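Fructokinase (Xylella fastidiosa Temecula1, PDB 3LJS) probably phosphorylates fructose with ATP, as a sugar kinase of the PfkB family within the ribokinase clan. Local coordinates at residues G267-Y270 / T271-Q274; S291-S294 / T295-A299. All coordinates share one frame; numbering follows the deposited sequence.

Interaction 1: G267-Y270 / T271-Q274; sequences GMLY and TFAQ
Met-268 lays its CG over a face of the Phe-272 ring, 3.9 Å from the centroid, a CH-pi contact between residues one helical turn apart. With CG anti to the backbone N (chi1 175°), the selenomethionine chain runs out across the ring; its SE stands obliquely to it, 4.8 Å from the centroid, a Met-aromatic contact. Leu-269 adds CD2 against Phe-272 CD2 at 3.9 Å. Long, flexible and flat apolar groups suit this side, because it presses on the large sheet: Leu-269 meets Ile-132 and His-134 of strand 130-136, Phe-272 meets Leu-226, and Met-268 meets Leu-228. Helix 262-275 thus packs on the central sheet of the ribokinase-like alpha/beta fold. Within the helix, Gly-267 O is gripped twice, by Thr-271 N at 3.1 Å and Thr-271 OG1 at 3.0 Å, which arrive from opposite faces of its carbonyl plane; the threonine hydroxyl can therefore lie buried without losing a hydrogen-bond partner. The solvent side begins at exposed Gln-274, although its CG still packs on the buried Tyr-270 ring, 3.8 Å from its centroid, with the amide plane tilted 20° from the ring; beyond, a water accepts from Gln-274 NE2 and donates to Tyr-270 O.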
loop_
_atom_site.group_PDB
_atom_site.type_symbol
_atom_site.label_atom_id
_atom_site.label_comp_id
_atom_site.label_asym_id
_atom_site.label_seq_id
_atom_site.Cartn_x
_atom_site.Cartn_y
_atom_site.Cartn_z
ATOM N N GLY B 267 -15.900 24.959 4.998
ATOM C CA GLY B 267 -16.385 26.206 5.557
ATOM C C GLY B 267 -17.566 26.744 4.765
ATOM O O GLY B 267 -18.558 27.191 5.337
HETATM N N MSE B 268 -17.463 26.688 3.443
HETATM C CA MSE B 268 -18.528 27.168 2.570
HETATM C C MSE B 268 -19.823 26.365 2.719
HETATM O O MSE B 268 -20.895 26.940 2.920
HETATM C CB MSE B 268 -18.064 27.122 1.108
HETATM C CG MSE B 268 -19.141 27.495 0.099
HETATM SE SE MSE B 268 -18.482 27.414 -1.734
HETATM C CE MSE B 268 -18.381 25.489 -1.922
ATOM N N LEU B 269 -19.730 25.042 2.607
ATOM C CA LEU B 269 -20.918 24.203 2.725
ATOM C C LEU B 269 -21.532 24.318 4.120
ATOM O O LEU B 269 -22.753 24.319 4.267
ATOM C CB LEU B 269 -20.576 22.747 2.397
ATOM C CG LEU B 269 -19.987 22.524 0.990
ATOM C CD1 LEU B 269 -19.785 21.026 0.746
ATOM C CD2 LEU B 269 -20.928 23.101 -0.066
ATOM N N TYR B 270 -20.684 24.424 5.140
ATOM C CA TYR B 270 -21.169 24.575 6.508
ATOM C C TYR B 270 -22.076 25.806 6.592
ATOM O O TYR B 270 -23.168 25.746 7.161
ATOM C CB TYR B 270 -20.003 24.757 7.488
ATOM C CG TYR B 270 -20.437 25.313 8.833
ATOM C CD1 TYR B 270 -21.005 24.490 9.811
ATOM C CD2 TYR B 270 -20.344 26.677 9.098
ATOM C CE1 TYR B 270 -21.476 25.023 11.021
ATOM C CE2 TYR B 270 -20.810 27.218 10.294
ATOM C CZ TYR B 270 -21.376 26.391 11.250
ATOM O OH TYR B 270 -21.856 26.952 12.417
ATOM N N THR B 271 -21.614 26.920 6.028
ATOM C CA THR B 271 -22.387 28.156 6.066
ATOM C C THR B 271 -23.685 28.039 5.281
ATOM O O THR B 271 -24.727 28.531 5.728
ATOM C CB THR B 271 -21.567 29.352 5.539
ATOM O OG1 THR B 271 -20.342 29.451 6.280
ATOM C CG2 THR B 271 -22.338 30.642 5.732
ATOM N N PHE B 272 -23.629 27.386 4.119
ATOM C CA PHE B 272 -24.815 27.184 3.288
ATOM C C PHE B 272 -25.897 26.473 4.103
ATOM O O PHE B 272 -27.055 26.892 4.126
ATOM C CB PHE B 272 -24.508 26.291 2.073
ATOM C CG PHE B 272 -23.745 26.967 0.963
ATOM C CD1 PHE B 272 -23.479 28.330 0.986
ATOM C CD2 PHE B 272 -23.301 26.219 -0.123
ATOM C CE1 PHE B 272 -22.778 28.938 -0.062
ATOM C CE2 PHE B 272 -22.603 26.815 -1.171
ATOM C CZ PHE B 272 -22.341 28.175 -1.142
ATOM N N ALA B 273 -25.507 25.384 4.757
ATOM C CA ALA B 273 -26.435 24.588 5.547
ATOM C C ALA B 273 -27.018 25.364 6.720
ATOM O O ALA B 273 -28.163 25.136 7.106
ATOM C CB ALA B 273 -25.746 23.320 6.039
ATOM N N GLN B 274 -26.233 26.272 7.294
ATOM C CA GLN B 274 -26.705 27.080 8.414
ATOM C C GLN B 274 -27.698 28.155 7.958
ATOM O O GLN B 274 -28.718 28.389 8.604
ATOM C CB GLN B 274 -25.528 27.774 9.117
ATOM C CG GLN B 274 -24.576 26.857 9.884
ATOM C CD GLN B 274 -25.229 26.186 11.089
ATOM O OE1 GLN B 274 -25.897 26.838 11.892
ATOM N NE2 GLN B 274 -25.027 24.880 11.223
HETATM O O HOH W 1 -23.985 23.416 8.842
#

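Interaction 2: S291-S294 / T295-A299; sequences SIVS and TLRFA
Ser-291 O takes the shortest bond here, from Thr-295 N at 2.8 Å, nearly straight (167°). With OG1 beside its own backbone N (chi1 -70°), Thr-295 turns the hydroxyl toward the same carbonyl; that second bond is weak at 3.3 Å, and its proton has another acceptor within reach. Ser-291 OG is hydrogen-bonded to Asp-288 OD2, just before the helix. One residue on, Leu-296 N binds Ile-292 O at 2.9 Å, whereas Phe-298 N to Ser-294 O, at 3.4 Å, is weak. On the partly exposed side a water links Ser-294 OG with Arg-297 NH1, lying in the guanidinium plane at its edge, 2.9 Å from NH1; a small hydroxyl and a long cation suit a surface where water can join them. The arginine chain bends at chi3 (-66°), which brings the guanidinium back over Val-293 O, and NH2 comes to 4.1 Å from Val-293 CG1. The buried side is aliphatic: Ile-292 and Leu-296 run side by side, Ile-292 CG2 touching Leu-296 CD1 at 3.6 Å, branched shapes filling space next to Phe-285 and Val-247. These contacts, three and four residues apart, belong to amphipathic helix 289-305, packed beside helix 262-275 in the ribokinase-like fold.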
loop_
_atom_site.group_PDB
_atom_site.type_symbol
_atom_site.label_atom_id
_atom_site.label_comp_id
_atom_site.label_asym_id
_atom_site.label_seq_id
_atom_site.Cartn_x
_atom_site.Cartn_y
_atom_site.Cartn_z
ATOM N N SER B 291 -24.193 38.742 0.048
ATOM C CA SER B 291 -24.196 37.496 0.808
ATOM C C SER B 291 -23.063 36.588 0.317
ATOM O O SER B 291 -22.405 35.919 1.111
ATOM C CB SER B 291 -25.531 36.767 0.650
ATOM O OG SER B 291 -26.596 37.537 1.182
ATOM N N ILE B 292 -22.848 36.562 -0.996
ATOM C CA ILE B 292 -21.792 35.733 -1.569
ATOM C C ILE B 292 -20.446 36.104 -0.950
ATOM O O ILE B 292 -19.720 35.238 -0.464
ATOM C CB ILE B 292 -21.714 35.904 -3.104
ATOM C CG1 ILE B 292 -23.003 35.385 -3.750
ATOM C CG2 ILE B 292 -20.494 35.141 -3.661
ATOM C CD1 ILE B 292 -23.071 35.600 -5.256
ATOM N N VAL B 293 -20.121 37.393 -0.956
ATOM C CA VAL B 293 -18.863 37.861 -0.383
ATOM C C VAL B 293 -18.776 37.546 1.111
ATOM O O VAL B 293 -17.732 37.124 1.606
ATOM C CB VAL B 293 -18.689 39.386 -0.594
ATOM C CG1 VAL B 293 -17.478 39.890 0.172
ATOM C CG2 VAL B 293 -18.530 39.685 -2.080
ATOM N N SER B 294 -19.870 37.752 1.832
ATOM C CA SER B 294 -19.883 37.477 3.264
ATOM C C SER B 294 -19.617 36.005 3.558
ATOM O O SER B 294 -18.804 35.668 4.417
ATOM C CB SER B 294 -21.229 37.876 3.873
ATOM O OG SER B 294 -21.316 37.426 5.214
ATOM N N THR B 295 -20.303 35.127 2.838
ATOM C CA THR B 295 -20.142 33.695 3.037
ATOM C C THR B 295 -18.781 33.166 2.608
ATOM O O THR B 295 -18.188 32.331 3.296
ATOM C CB THR B 295 -21.237 32.917 2.293
ATOM O OG1 THR B 295 -22.489 33.131 2.953
ATOM C CG2 THR B 295 -20.918 31.421 2.260
ATOM N N LEU B 296 -18.275 33.638 1.476
ATOM C CA LEU B 296 -16.979 33.164 1.025
ATOM C C LEU B 296 -15.853 33.699 1.907
ATOM O O LEU B 296 -14.783 33.096 1.979
ATOM C CB LEU B 296 -16.763 33.518 -0.449
ATOM C CG LEU B 296 -17.829 32.861 -1.341
ATOM C CD1 LEU B 296 -17.578 33.223 -2.797
ATOM C CD2 LEU B 296 -17.808 31.336 -1.152
ATOM N N ARG B 297 -16.080 34.828 2.580
ATOM C CA ARG B 297 -15.054 35.352 3.480
ATOM C C ARG B 297 -14.889 34.345 4.622
ATOM O O ARG B 297 -13.777 34.076 5.080
ATOM C CB ARG B 297 -15.456 36.708 4.070
ATOM C CG ARG B 297 -14.548 37.135 5.228
ATOM C CD ARG B 297 -14.980 38.448 5.879
ATOM N NE ARG B 297 -14.839 39.577 4.963
ATOM C CZ ARG B 297 -15.856 40.210 4.387
ATOM N NH1 ARG B 297 -17.108 39.836 4.631
ATOM N NH2 ARG B 297 -15.619 41.216 3.556
ATOM N N PHE B 298 -16.013 33.803 5.086
ATOM C CA PHE B 298 -16.001 32.808 6.156
ATOM C C PHE B 298 -15.216 31.585 5.683
ATOM O O PHE B 298 -14.345 31.075 6.391
ATOM C CB PHE B 298 -17.434 32.381 6.494
ATOM C CG PHE B 298 -17.523 31.368 7.596
ATOM C CD1 PHE B 298 -17.660 31.772 8.922
ATOM C CD2 PHE B 298 -17.453 30.001 7.313
ATOM C CE1 PHE B 298 -17.725 30.832 9.955
ATOM C CE2 PHE B 298 -17.517 29.051 8.336
ATOM C CZ PHE B 298 -17.652 29.463 9.661
ATOM N N ALA B 299 -15.546 31.108 4.488
ATOM C CA ALA B 299 -14.875 29.938 3.919
ATOM C C ALA B 299 -13.362 30.156 3.838
ATOM O O ALA B 299 -12.575 29.252 4.149
ATOM C CB ALA B 299 -15.441 29.640 2.534
HETATM O O HOH W 2 -18.702 38.367 6.498
#

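How the interactions relate
Interactions 1 and 2 lie on two long helices, 262-275 and 289-305, separated in the chain by the short helix 281-286; their centres are about 10 Å apart, and their side chains meet directly. Thr-271 touches helix 289-305 at two points: its OG1 comes within 3.1 Å of Phe-298 CD2, and its CG2 within 3.7 Å of Thr-295 OG1. Close by, Met-268 N packs 3.7 Å from Ala-299 CB, a small residue that lets the backbones approach. Phe-285 adds a shared partner, meeting Phe-272 and Ile-292. Interaction 1 is the nearer to the ATP site: the side chain of Met-268 is about 6 Å from that of Lys-195, an ATP-binding residue, and the side chain of Leu-296 about 9 Å from the same side chain; no ATP is bound to this chain.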